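GH26C (Muricauda sp. MAR_2010_75, PDB 6Q78) probably hydrolyses internal beta-1,4-mannosidic linkages in mannan-type polysaccharides as an endo-acting beta-mannanase of glycoside hydrolase family 26. Local coordinates at residues Gln86-Ser91 with Gly111-Asp116; Phe92-Ala97 with Tyr376-Cys381; Ile102-Gly107 with Thr382-Leu387; Thr334-Phe339 with Gly368-Trp373; Gly350-Asn355 with Asn391-Phe396. All coordinates share one frame; numbering follows the deposited sequence.

Overall arrangement
The chain first returns on itself in interaction 1, where the end of strand 81-86 meets strand 112-116. The intervening loop and helix 101-106 meet the C-terminal part of the chain: interaction 2 joins 92-97 to 376-381 and interaction 3 joins 102-107 to 382-387, so both cross interaction 1 and each other. Interaction 4 pairs strand 330-336 with 369-372 and is enclosed by the long loops that interactions 2 and 3 close. Interaction 5 sets helix 351-361 against helix 390-397 and crosses interactions 2, 3 and 4. Strand 81-86 also pairs with 369-372, which closes the barrel; interactions 2, 3 and 5 tie the surrounding loops and helices near that closure.

Interaction 1 of 5, residues Gln86-Ser91 with Gly111-Asp116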
# COMPACT_ATOMS: atom_id res chain seq x y z
N GLN A 86 7.72 -3.67 -0.38
CA GLN A 86 7.38 -3.98 1.01
C GLN A 86 8.64 -4.40 1.76
O GLN A 86 9.42 -5.22 1.26
CB GLN A 86 6.37 -5.14 1.01
CG GLN A 86 5.78 -5.45 2.37
CD GLN A 86 4.76 -4.43 2.81
OE1 GLN A 86 4.38 -3.55 2.07
NE2 GLN A 86 4.30 -4.59 4.07
N ASP A 87 8.82 -3.86 2.97
CA ASP A 87 9.92 -4.26 3.86
C ASP A 87 11.29 -4.19 3.19
O ASP A 87 12.18 -5.02 3.41
CB ASP A 87 9.65 -5.64 4.47
CG ASP A 87 8.44 -5.64 5.39
OD1 ASP A 87 8.15 -4.61 6.00
OD2 ASP A 87 7.77 -6.68 5.50
N ALA A 88 11.48 -3.16 2.36
CA ALA A 88 12.71 -3.09 1.57
C ALA A 88 13.96 -3.01 2.46
O ALA A 88 15.04 -3.41 2.02
CB ALA A 88 12.66 -1.89 0.64
N PHE A 89 13.85 -2.45 3.67
CA PHE A 89 15.02 -2.28 4.55
C PHE A 89 15.19 -3.40 5.58
O PHE A 89 16.19 -3.36 6.33
CB PHE A 89 14.98 -0.91 5.23
CG PHE A 89 14.95 0.27 4.27
CD1 PHE A 89 15.79 0.33 3.17
CD2 PHE A 89 14.09 1.33 4.51
CE1 PHE A 89 15.75 1.40 2.29
CE2 PHE A 89 14.04 2.42 3.63
CZ PHE A 89 14.88 2.44 2.52
N SER A 90 14.31 -4.41 5.59
CA SER A 90 14.36 -5.46 6.61
C SER A 90 14.14 -6.88 6.08
O SER A 90 14.30 -7.84 6.85
CB SER A 90 13.27 -5.18 7.67
OG SER A 90 11.97 -5.07 7.06
N SER A 91 13.76 -7.05 4.81
CA SER A 91 13.52 -8.37 4.23
C SER A 91 14.28 -8.47 2.93
O SER A 91 14.14 -7.60 2.05
CB SER A 91 12.02 -8.61 4.01
OG SER A 91 11.76 -10.01 3.80
N GLY A 111 11.82 4.13 -4.23
CA GLY A 111 11.24 5.43 -3.87
C GLY A 111 10.15 5.37 -2.84
O GLY A 111 9.64 6.40 -2.40
N LEU A 112 9.76 4.16 -2.44
CA LEU A 112 8.64 3.94 -1.53
C LEU A 112 8.92 2.70 -0.70
O LEU A 112 9.48 1.72 -1.20
CB LEU A 112 7.33 3.83 -2.33
CG LEU A 112 6.04 3.41 -1.62
CD1 LEU A 112 4.88 4.02 -2.41
CD2 LEU A 112 5.91 1.95 -1.58
N LEU A 113 8.54 2.77 0.57
CA LEU A 113 8.67 1.66 1.50
C LEU A 113 7.28 1.23 1.97
O LEU A 113 6.49 2.06 2.41
CB LEU A 113 9.47 2.10 2.72
CG LEU A 113 9.56 1.07 3.86
CD1 LEU A 113 10.31 -0.17 3.34
CD2 LEU A 113 10.21 1.65 5.10
N GLY A 114 7.01 -0.07 1.88
CA GLY A 114 5.78 -0.65 2.42
C GLY A 114 6.07 -1.27 3.78
O GLY A 114 7.07 -1.96 3.96
N SER A 115 5.18 -1.00 4.73
CA SER A 115 5.23 -1.63 6.07
C SER A 115 3.84 -2.13 6.44
O SER A 115 2.87 -1.96 5.69
CB SER A 115 5.64 -0.58 7.11
OG SER A 115 7.00 -0.17 6.80
N ASP A 116 3.74 -2.79 7.60
CA ASP A 116 2.50 -3.48 7.99
C ASP A 116 2.23 -3.17 9.45
O ASP A 116 3.13 -3.24 10.28
CB ASP A 116 2.68 -4.99 7.78
CG ASP A 116 1.36 -5.78 7.74
OD1 ASP A 116 0.36 -5.42 8.44
OD2 ASP A 116 1.35 -6.85 7.05
O HOH W 1 2.50 -1.73 2.78
O HOH W 2 9.07 -2.03 6.66
O HOH W 3 6.22 -4.31 8.06
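D87 N donates an almost straight bond to G114 O (2.8 Å, 175° at the hydrogen) where strand 81-86 ends beside its parallel neighbour 112-116 in the TIM barrel. Q86 and G114 form the bridge, and Q86 N pairs with F372 O on strand 369-372. A bend at chi2 (75°) turns Q86 CD back over the G114 carbonyl, and OE1 lies 3.2 Å from G114 CA, which carries no side chain. Q86 NE2 gives a weak bond to S115 O at 3.4 Å, and a water lies within bonding distance of both Q86 OE1 and S115 O. D87 OD1 takes protons from two waters, each at 2.8 Å; one also pairs with S115 OG, the other receives a weak bond from D116 N. D87 O accepts from S90 N and S91 N, while D116 OD2 bonds to H159. The apolar flank is made by L113, whose two methyls divide: CD1 lies 4.0 Å from A88 CB, and CD2 lies 3.9 Å from F89 CD2.

Interaction 2 of 5, residues Phe92-Ala97 with Tyr376-Cys381; sequences FYQDNA and YQDTYC
The ring of Y93 meets Y380 in an offset edge-to-face pair: the edge of Y380 is turned to the face of Y93, the centroids are 5.3 Å apart and the planes stand at 77°. With Y93 CG anti to its backbone N (chi1 -180°), the two side chains lie side by side and point the same way, with Y93 CE1 3.7 Å from Y380 CD1. Next to them, Q94 N donates to Q377 O at 2.7 Å. The Q94 side chain, extended beyond CG, carries NE2 to D378 OD1 (3.3 Å, 170° at the hydrogen); the oxygen lies in the amide plane. Two beta turns present these groups, a type II turn over F92-D95 and a type II' turn over Y376-T379, in the loops that follow the first and last strands of the TIM barrel. A water donates to F92 O and accepts from Q377 N, and a second donates to D378 O and lies 3.2 Å from Y93 OH. Within the second turn, Y376 and T379 exchange backbone bonds. Further out, D101 OD2 accepts from Y93 N, Y380 OH bonds to P388 O, and the backbone of Y380 pairs with V340 in a short antiparallel sheet (340-341 with 379-380).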
# COMPACT_ATOMS: atom_id res chain seq x y z
N PHE A 92 15.14 -9.49 2.82
CA PHE A 92 16.08 -9.59 1.72
C PHE A 92 16.08 -11.00 1.17
O PHE A 92 15.95 -11.97 1.93
CB PHE A 92 17.51 -9.26 2.20
CG PHE A 92 17.59 -8.03 3.07
CD1 PHE A 92 17.47 -8.13 4.45
CD2 PHE A 92 17.80 -6.78 2.50
CE1 PHE A 92 17.56 -6.99 5.25
CE2 PHE A 92 17.90 -5.64 3.29
CZ PHE A 92 17.78 -5.74 4.66
N TYR A 93 16.31 -11.11 -0.14
CA TYR A 93 16.59 -12.41 -0.73
C TYR A 93 17.75 -13.09 0.00
O TYR A 93 18.81 -12.48 0.22
CB TYR A 93 16.93 -12.24 -2.22
CG TYR A 93 17.24 -13.51 -2.96
CD1 TYR A 93 16.23 -14.42 -3.25
CD2 TYR A 93 18.52 -13.78 -3.40
CE1 TYR A 93 16.50 -15.58 -3.95
CE2 TYR A 93 18.81 -14.95 -4.08
CZ TYR A 93 17.78 -15.82 -4.35
OH TYR A 93 18.04 -16.99 -5.04
N GLN A 94 17.52 -14.35 0.37
CA GLN A 94 18.49 -15.19 1.10
C GLN A 94 18.97 -14.54 2.40
O GLN A 94 20.02 -14.90 2.93
CB GLN A 94 19.64 -15.66 0.20
CG GLN A 94 19.13 -16.54 -0.93
CD GLN A 94 20.24 -17.18 -1.73
OE1 GLN A 94 21.31 -16.61 -1.92
NE2 GLN A 94 19.98 -18.39 -2.21
N ASP A 95 18.18 -13.61 2.93
CA ASP A 95 18.48 -12.89 4.16
C ASP A 95 19.88 -12.27 4.12
O ASP A 95 20.58 -12.20 5.12
CB ASP A 95 18.28 -13.74 5.42
CG ASP A 95 18.24 -12.89 6.68
OD1 ASP A 95 17.74 -11.75 6.62
OD2 ASP A 95 18.71 -13.37 7.73
N ASN A 96 20.26 -11.77 2.94
CA ASN A 96 21.54 -11.08 2.77
C ASN A 96 21.28 -9.62 3.14
O ASN A 96 20.93 -8.79 2.30
CB ASN A 96 22.03 -11.22 1.33
CG ASN A 96 23.41 -10.68 1.15
OD1 ASN A 96 24.13 -10.45 2.13
ND2 ASN A 96 23.81 -10.47 -0.10
N ALA A 97 21.39 -9.31 4.43
CA ALA A 97 21.01 -8.00 4.94
C ALA A 97 22.11 -6.99 4.67
O ALA A 97 23.28 -7.34 4.46
CB ALA A 97 20.78 -8.05 6.44
N TYR A 376 12.05 -12.69 0.18
CA TYR A 376 12.16 -13.42 1.44
C TYR A 376 12.73 -14.81 1.18
O TYR A 376 12.21 -15.54 0.34
CB TYR A 376 10.75 -13.56 2.05
CG TYR A 376 10.73 -14.30 3.37
CD1 TYR A 376 11.13 -13.69 4.54
CD2 TYR A 376 10.29 -15.61 3.43
CE1 TYR A 376 11.10 -14.37 5.76
CE2 TYR A 376 10.26 -16.30 4.63
CZ TYR A 376 10.66 -15.67 5.78
OH TYR A 376 10.63 -16.36 6.98
N GLN A 377 13.81 -15.15 1.89
CA GLN A 377 14.44 -16.46 1.75
C GLN A 377 14.75 -16.75 0.28
O GLN A 377 15.43 -15.94 -0.36
CB GLN A 377 13.61 -17.55 2.43
CG GLN A 377 13.47 -17.28 3.92
CD GLN A 377 12.80 -18.41 4.69
OE1 GLN A 377 12.10 -19.25 4.12
NE2 GLN A 377 13.03 -18.44 6.00
N ASP A 378 14.25 -17.86 -0.29
CA ASP A 378 14.59 -18.19 -1.67
C ASP A 378 13.59 -17.69 -2.69
O ASP A 378 13.63 -18.12 -3.85
CB ASP A 378 14.75 -19.71 -1.83
CG ASP A 378 15.99 -20.22 -1.15
OD1 ASP A 378 17.04 -19.57 -1.28
OD2 ASP A 378 15.89 -21.27 -0.48
N THR A 379 12.70 -16.77 -2.31
CA THR A 379 11.65 -16.29 -3.19
C THR A 379 11.82 -14.80 -3.39
O THR A 379 11.91 -14.05 -2.41
CB THR A 379 10.28 -16.60 -2.58
OG1 THR A 379 10.15 -18.03 -2.45
CG2 THR A 379 9.17 -16.11 -3.50
N TYR A 380 11.84 -14.36 -4.63
CA TYR A 380 12.06 -12.95 -4.89
C TYR A 380 11.09 -12.46 -5.95
O TYR A 380 10.74 -13.19 -6.88
CB TYR A 380 13.52 -12.66 -5.35
CG TYR A 380 13.97 -13.27 -6.68
CD1 TYR A 380 14.39 -14.59 -6.77
CD2 TYR A 380 14.01 -12.50 -7.85
CE1 TYR A 380 14.83 -15.14 -7.98
CE2 TYR A 380 14.46 -13.04 -9.07
CZ TYR A 380 14.87 -14.36 -9.12
OH TYR A 380 15.35 -14.93 -10.31
N CYS A 381 10.67 -11.21 -5.80
CA CYS A 381 9.97 -10.57 -6.89
C CYS A 381 10.69 -9.34 -7.42
O CYS A 381 10.21 -8.74 -8.38
CB CYS A 381 8.51 -10.26 -6.54
SG CYS A 381 8.30 -9.00 -5.27
O HOH W 4 14.91 -13.53 3.99
O HOH W 5 15.58 -18.92 -5.58

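Interaction 3 of 5, residues Ile102-Gly107 with Thr382-Leu387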
# COMPACT_ATOMS: atom_id res chain seq x y z
N ILE A 102 16.70 -3.63 -3.79
CA ILE A 102 16.62 -2.76 -4.95
C ILE A 102 17.89 -1.93 -5.09
O ILE A 102 18.35 -1.69 -6.21
CB ILE A 102 15.32 -1.93 -4.94
CG1 ILE A 102 14.18 -2.84 -5.42
CG2 ILE A 102 15.39 -0.70 -5.86
CD1 ILE A 102 12.79 -2.19 -5.27
N LYS A 103 18.51 -1.53 -3.97
CA LYS A 103 19.79 -0.81 -4.07
C LYS A 103 20.94 -1.75 -4.44
O LYS A 103 21.84 -1.36 -5.20
CB LYS A 103 20.09 -0.09 -2.76
CG LYS A 103 21.41 0.69 -2.78
CD LYS A 103 21.51 1.55 -1.53
CE LYS A 103 22.94 1.97 -1.29
NZ LYS A 103 23.38 2.91 -2.31
N LYS A 104 20.94 -2.99 -3.93
CA LYS A 104 21.95 -3.95 -4.41
C LYS A 104 21.89 -4.08 -5.92
O LYS A 104 22.92 -4.24 -6.58
CB LYS A 104 21.72 -5.35 -3.81
CG LYS A 104 21.81 -5.49 -2.26
CD LYS A 104 21.70 -6.97 -1.90
CE LYS A 104 21.78 -7.25 -0.42
NZ LYS A 104 20.49 -6.94 0.28
N MET A 105 20.68 -4.08 -6.47
CA MET A 105 20.45 -4.33 -7.89
C MET A 105 20.74 -3.10 -8.74
O MET A 105 21.48 -3.20 -9.74
CB MET A 105 18.97 -4.74 -8.05
CG MET A 105 18.56 -5.16 -9.48
SD MET A 105 19.44 -6.66 -10.07
CE MET A 105 20.51 -5.95 -11.35
N THR A 106 20.18 -1.94 -8.35
CA THR A 106 20.15 -0.75 -9.20
C THR A 106 21.12 0.34 -8.77
O THR A 106 21.37 1.26 -9.57
CB THR A 106 18.76 -0.10 -9.22
OG1 THR A 106 18.51 0.59 -7.97
CG2 THR A 106 17.66 -1.11 -9.49
N GLY A 107 21.64 0.28 -7.55
CA GLY A 107 22.42 1.36 -6.98
C GLY A 107 21.60 2.41 -6.26
O GLY A 107 22.19 3.23 -5.52
N THR A 382 11.80 -8.95 -6.80
CA THR A 382 12.74 -8.06 -7.48
C THR A 382 14.11 -8.71 -7.40
O THR A 382 14.47 -9.29 -6.36
CB THR A 382 12.79 -6.65 -6.83
OG1 THR A 382 13.21 -6.74 -5.46
CG2 THR A 382 11.43 -5.92 -6.96
N PRO A 383 14.90 -8.67 -8.48
CA PRO A 383 16.14 -9.44 -8.52
C PRO A 383 17.30 -8.70 -7.86
O PRO A 383 17.24 -7.48 -7.61
CB PRO A 383 16.41 -9.58 -10.03
CG PRO A 383 15.85 -8.30 -10.60
CD PRO A 383 14.54 -8.10 -9.79
N VAL A 384 18.34 -9.47 -7.55
CA VAL A 384 19.63 -8.89 -7.17
C VAL A 384 20.62 -9.36 -8.23
O VAL A 384 20.29 -10.25 -9.04
CB VAL A 384 20.04 -9.29 -5.74
CG1 VAL A 384 19.02 -8.73 -4.70
CG2 VAL A 384 20.26 -10.77 -5.62
N PRO A 385 21.82 -8.81 -8.26
CA PRO A 385 22.71 -9.14 -9.37
C PRO A 385 23.05 -10.63 -9.46
O PRO A 385 23.29 -11.30 -8.50
CB PRO A 385 23.94 -8.26 -9.09
CG PRO A 385 23.37 -7.06 -8.38
CD PRO A 385 22.35 -7.69 -7.47
N GLY A 386 23.05 -11.12 -10.69
CA GLY A 386 23.31 -12.51 -10.98
C GLY A 386 22.06 -13.37 -11.03
O GLY A 386 22.14 -14.50 -11.41
N LEU A 387 20.91 -12.84 -10.65
CA LEU A 387 19.70 -13.63 -10.72
C LEU A 387 19.02 -13.44 -12.04
O LEU A 387 19.11 -12.41 -12.62
CB LEU A 387 18.71 -13.23 -9.62
CG LEU A 387 19.07 -13.55 -8.18
CD1 LEU A 387 17.84 -13.23 -7.31
CD2 LEU A 387 19.48 -15.00 -8.01
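M105 reaches from helix 101-106 to the backbone and prolines of P383-P385, and no hydrogen bond crosses between the two segments. Its CG stands anti to the backbone N (chi1 -175°) and lies 3.3 Å from P383 O; bends at chi2 and chi3 then curl the chain. The sulfur touches both prolines, with SD 4.0 Å from P383 CG and 4.0 Å from P385 CD, and comes to 3.5 Å from V384 C. The P385 ring sits against the helix backbone, its CG 3.4 Å from K104 O. K104 offers only its aliphatic part to V384, with CD 4.3 Å from CG1; its NZ leads elsewhere, to a salt bridge with D101 and bonds to the carbonyls of N96 and D99. At the other end I102 and T382 cross at about a right angle, I102 CG1 lying 4.0 Å from T382 OG1, and that hydroxyl is hydrogen-bonded to Q85 OE1. A type II turn over V384-L387 shapes the partner loop. The helix belongs to the crossover between parallel strands 81-86 and 112-116, a beta-alpha-beta unit of the TIM barrel, here covered by the loop between strand 379-380 and helix 390-397.

Interaction 4 of 5, residues Thr334-Phe339 with Gly368-Trp373; sequences TETGYF and GFTMFW
T336 and F372 make a parallel beta bridge between strands 330-336 and 369-372, the last two strands of the TIM barrel, at the end where the substrate site of such enzymes lies. T336 N donates to M371 O at 2.9 Å, strongly bent (136° at the hydrogen). M371 O also receives a CA-H...O contact from E335 CA at 3.2 Å, and W373 N gives a weak bond to T336 O. The E335 carboxylate lies alongside the W373 indole, planes 18° apart, with OE1 3.7 Å from CE3 and OE2 3.7 Å from CZ3. Y299 OH bonds to OE1; OE2 forms a salt bridge with R223 and a hydrogen bond to a Tris molecule, probably from the crystallisation liquor. This position is consistent with the nucleophile of family 26 enzymes. F339 CZ packs on W373 CB at 3.7 Å. Strand 293-298 flanks the pair on one side and 81-86 on the other; F369 and M371 touch L112 of strand 112-116, while T336, T370 and F372 touch helix 351-361.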
# COMPACT_ATOMS: atom_id res chain seq x y z
N THR A 334 -1.20 -0.97 -6.00
CA THR A 334 -0.66 -0.98 -4.64
C THR A 334 0.14 -2.25 -4.28
O THR A 334 0.94 -2.20 -3.34
CB THR A 334 -1.75 -0.68 -3.59
OG1 THR A 334 -2.95 -1.40 -3.90
CG2 THR A 334 -2.11 0.77 -3.60
N GLU A 335 -0.03 -3.36 -4.99
CA GLU A 335 0.80 -4.55 -4.82
C GLU A 335 0.87 -5.20 -6.18
O GLU A 335 -0.16 -5.34 -6.85
CB GLU A 335 0.18 -5.63 -3.93
CG GLU A 335 0.20 -5.29 -2.47
CD GLU A 335 -0.17 -6.46 -1.61
OE1 GLU A 335 0.17 -7.62 -1.98
OE2 GLU A 335 -0.77 -6.23 -0.51
N THR A 336 2.08 -5.66 -6.54
CA THR A 336 2.24 -6.47 -7.74
C THR A 336 3.54 -7.25 -7.63
O THR A 336 4.28 -7.15 -6.64
CB THR A 336 2.20 -5.60 -9.01
OG1 THR A 336 2.00 -6.43 -10.17
CG2 THR A 336 3.50 -4.78 -9.13
N GLY A 337 3.79 -8.06 -8.65
CA GLY A 337 5.00 -8.86 -8.69
C GLY A 337 4.74 -10.21 -9.32
O GLY A 337 3.60 -10.65 -9.47
N TYR A 338 5.82 -10.84 -9.73
CA TYR A 338 5.82 -12.24 -10.15
C TYR A 338 6.88 -12.92 -9.30
O TYR A 338 8.07 -12.61 -9.42
CB TYR A 338 6.15 -12.40 -11.64
CG TYR A 338 6.20 -13.87 -12.01
CD1 TYR A 338 5.05 -14.62 -12.04
CD2 TYR A 338 7.41 -14.50 -12.31
CE1 TYR A 338 5.08 -15.96 -12.36
CE2 TYR A 338 7.43 -15.86 -12.64
CZ TYR A 338 6.26 -16.57 -12.64
OH TYR A 338 6.26 -17.92 -12.96
N PHE A 339 6.45 -13.82 -8.42
CA PHE A 339 7.36 -14.44 -7.46
C PHE A 339 8.14 -15.58 -8.11
O PHE A 339 7.55 -16.48 -8.72
CB PHE A 339 6.59 -14.98 -6.26
CG PHE A 339 5.93 -13.94 -5.40
CD1 PHE A 339 6.65 -13.24 -4.47
CD2 PHE A 339 4.56 -13.73 -5.49
CE1 PHE A 339 6.02 -12.30 -3.64
CE2 PHE A 339 3.93 -12.79 -4.69
CZ PHE A 339 4.66 -12.07 -3.76
N GLY A 368 0.27 7.10 -9.23
CA GLY A 368 1.31 7.76 -8.45
C GLY A 368 2.42 6.82 -8.06
O GLY A 368 3.57 7.24 -7.93
N PHE A 369 2.10 5.54 -7.86
CA PHE A 369 3.11 4.61 -7.39
C PHE A 369 2.68 3.18 -7.63
O PHE A 369 1.49 2.89 -7.81
CB PHE A 369 3.46 4.83 -5.91
CG PHE A 369 2.36 4.50 -4.95
CD1 PHE A 369 1.46 5.46 -4.58
CD2 PHE A 369 2.25 3.23 -4.41
CE1 PHE A 369 0.43 5.15 -3.63
CE2 PHE A 369 1.25 2.93 -3.45
CZ PHE A 369 0.36 3.90 -3.07
N THR A 370 3.68 2.29 -7.67
CA THR A 370 3.42 0.87 -7.58
C THR A 370 4.39 0.27 -6.58
O THR A 370 5.45 0.84 -6.32
CB THR A 370 3.44 0.20 -8.94
OG1 THR A 370 2.98 -1.16 -8.78
CG2 THR A 370 4.83 0.20 -9.51
N MET A 371 4.02 -0.87 -6.01
CA MET A 371 4.85 -1.50 -4.99
C MET A 371 4.91 -3.01 -5.18
O MET A 371 3.88 -3.67 -5.33
CB MET A 371 4.31 -1.19 -3.59
CG MET A 371 5.29 -1.57 -2.44
SD MET A 371 4.45 -1.58 -0.85
CE MET A 371 3.47 -3.09 -0.95
N PHE A 372 6.12 -3.55 -5.14
CA PHE A 372 6.36 -4.98 -5.12
C PHE A 372 6.21 -5.51 -3.70
O PHE A 372 6.49 -4.81 -2.71
CB PHE A 372 7.80 -5.22 -5.57
CG PHE A 372 8.02 -4.92 -7.03
CD1 PHE A 372 7.55 -5.78 -8.01
CD2 PHE A 372 8.70 -3.76 -7.44
CE1 PHE A 372 7.73 -5.51 -9.36
CE2 PHE A 372 8.89 -3.51 -8.81
CZ PHE A 372 8.41 -4.38 -9.76
N TRP A 373 5.77 -6.77 -3.59
CA TRP A 373 5.81 -7.42 -2.29
C TRP A 373 7.27 -7.70 -1.90
O TRP A 373 8.20 -7.42 -2.66
CB TRP A 373 4.92 -8.68 -2.27
CG TRP A 373 4.50 -9.05 -0.89
CD1 TRP A 373 4.75 -10.24 -0.25
CD2 TRP A 373 3.75 -8.25 0.05
NE1 TRP A 373 4.23 -10.22 1.02
CE2 TRP A 373 3.61 -9.02 1.23
CE3 TRP A 373 3.19 -6.96 0.00
CZ2 TRP A 373 2.94 -8.54 2.37
CZ3 TRP A 373 2.53 -6.49 1.14
CH2 TRP A 373 2.41 -7.28 2.30

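Interaction 5 of 5, residues Gly350-Asn355 with Asn391-Phe396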
# COMPACT_ATOMS: atom_id res chain seq x y z
N GLY A 350 11.45 -10.92 -20.11
CA GLY A 350 10.91 -9.59 -20.34
C GLY A 350 9.77 -9.20 -19.42
O GLY A 350 9.04 -8.27 -19.74
N PHE A 351 9.62 -9.88 -18.28
CA PHE A 351 8.52 -9.55 -17.38
C PHE A 351 8.43 -8.06 -17.07
O PHE A 351 7.37 -7.44 -17.16
CB PHE A 351 8.61 -10.32 -16.05
CG PHE A 351 7.56 -9.89 -15.10
CD1 PHE A 351 6.23 -10.23 -15.33
CD2 PHE A 351 7.85 -9.07 -14.02
CE1 PHE A 351 5.22 -9.79 -14.49
CE2 PHE A 351 6.85 -8.63 -13.16
CZ PHE A 351 5.51 -8.99 -13.41
N PHE A 352 9.53 -7.47 -16.59
CA PHE A 352 9.43 -6.10 -16.10
C PHE A 352 9.25 -5.11 -17.24
O PHE A 352 8.42 -4.19 -17.16
CB PHE A 352 10.66 -5.73 -15.26
CG PHE A 352 10.81 -6.54 -14.00
CD1 PHE A 352 9.97 -6.31 -12.91
CD2 PHE A 352 11.79 -7.51 -13.90
CE1 PHE A 352 10.09 -7.07 -11.74
CE2 PHE A 352 11.93 -8.28 -12.71
CZ PHE A 352 11.07 -8.04 -11.63
N THR A 353 10.03 -5.28 -18.30
CA THR A 353 10.04 -4.28 -19.36
C THR A 353 8.84 -4.43 -20.28
O THR A 353 8.26 -3.42 -20.70
CB THR A 353 11.35 -4.39 -20.14
OG1 THR A 353 12.44 -4.10 -19.25
CG2 THR A 353 11.35 -3.42 -21.30
N ASN A 354 8.45 -5.67 -20.61
CA ASN A 354 7.44 -5.90 -21.64
C ASN A 354 6.06 -6.19 -21.07
O ASN A 354 5.06 -6.08 -21.81
CB ASN A 354 7.83 -7.10 -22.50
CG ASN A 354 9.16 -6.89 -23.19
OD1 ASN A 354 9.49 -5.77 -23.59
ND2 ASN A 354 9.94 -7.95 -23.33
N ASN A 355 5.97 -6.62 -19.82
CA ASN A 355 4.70 -7.01 -19.22
C ASN A 355 4.26 -5.96 -18.20
O ASN A 355 3.29 -5.25 -18.41
CB ASN A 355 4.76 -8.40 -18.60
CG ASN A 355 4.95 -9.50 -19.64
OD1 ASN A 355 5.23 -9.23 -20.82
ND2 ASN A 355 4.79 -10.75 -19.20
N ASN A 391 18.80 -8.10 -15.66
CA ASN A 391 18.93 -7.14 -16.74
C ASN A 391 17.60 -6.52 -17.15
O ASN A 391 17.51 -5.35 -17.44
CB ASN A 391 19.68 -7.73 -17.94
CG ASN A 391 19.99 -6.69 -19.00
OD1 ASN A 391 19.39 -6.68 -20.05
ND2 ASN A 391 20.92 -5.79 -18.69
N ASP A 392 16.57 -7.35 -17.16
CA ASP A 392 15.23 -6.91 -17.49
C ASP A 392 14.77 -5.85 -16.47
O ASP A 392 14.24 -4.85 -16.82
CB ASP A 392 14.30 -8.14 -17.51
CG ASP A 392 12.84 -7.80 -17.70
OD1 ASP A 392 12.52 -6.88 -18.41
OD2 ASP A 392 12.05 -8.52 -17.11
N PHE A 393 15.06 -6.09 -15.20
CA PHE A 393 14.71 -5.13 -14.17
C PHE A 393 15.47 -3.82 -14.36
O PHE A 393 14.93 -2.77 -14.17
CB PHE A 393 14.99 -5.70 -12.79
CG PHE A 393 14.43 -4.89 -11.66
CD1 PHE A 393 13.10 -4.92 -11.39
CD2 PHE A 393 15.24 -4.14 -10.87
CE1 PHE A 393 12.57 -4.21 -10.32
CE2 PHE A 393 14.73 -3.41 -9.82
CZ PHE A 393 13.38 -3.45 -9.54
N MET A 394 16.74 -3.90 -14.75
CA MET A 394 17.51 -2.69 -14.98
C MET A 394 16.95 -1.88 -16.12
O MET A 394 16.90 -0.69 -16.06
CB MET A 394 18.97 -3.05 -15.29
CG MET A 394 19.71 -3.59 -14.10
SD MET A 394 19.93 -2.42 -12.75
CE MET A 394 20.14 -0.86 -13.55
N GLU A 395 16.52 -2.56 -17.17
CA GLU A 395 15.92 -1.88 -18.28
C GLU A 395 14.63 -1.19 -17.85
O GLU A 395 14.39 -0.07 -18.21
CB GLU A 395 15.69 -2.83 -19.46
CG GLU A 395 15.15 -2.10 -20.67
CD GLU A 395 15.00 -2.96 -21.90
OE1 GLU A 395 15.25 -4.17 -21.82
OE2 GLU A 395 14.61 -2.40 -22.91
N PHE A 396 13.84 -1.88 -17.04
CA PHE A 396 12.60 -1.31 -16.53
C PHE A 396 12.85 -0.06 -15.69
O PHE A 396 12.24 0.98 -15.93
CB PHE A 396 11.84 -2.41 -15.75
CG PHE A 396 10.76 -1.91 -14.82
CD1 PHE A 396 9.63 -1.27 -15.30
CD2 PHE A 396 10.86 -2.15 -13.46
CE1 PHE A 396 8.63 -0.84 -14.44
CE2 PHE A 396 9.86 -1.73 -12.58
CZ PHE A 396 8.73 -1.08 -13.07
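D392 holds the first turn of helix 351-361 with both carboxylate oxygens, across two helices whose local axes come within 7.6 Å at 50°. With CG anti to the backbone N (chi1 174°), its carboxylate points to that turn. OD2 accepts from F352 N at 2.8 Å, and OD1 accepts from T353 N at 3.0 Å, each on its syn side and slightly out of the carboxylate plane. OD1 takes a further bond from T353 OG1 (2.9 Å), which arrives nearly along the C-O bond. G350 fills the N-cap position just ahead of this turn. Aromatic contact is centred on F352. The edge of F393 is turned to its face, with centroids 4.8 Å apart and planes at 77°; F393 CD1 lies over the ring centre, while F351 CD2 covers the opposite face nearer the rim. F352 CB meets F396 CB at 3.6 Å in an aliphatic contact, and the T353 CG2 methyl lies 3.7 Å from the carboxylate carbon CD of E395, the two side chains crossing at about a right angle. F393 and F396 continue inward onto F372 of strand 369-372, so the helix pair rests on the outside of the TIM barrel. With three donors at the N-terminal end of a helix, the D392 carboxylate is probably stabilised in its charged form and should interact favourably with the positive end of that helix dipole.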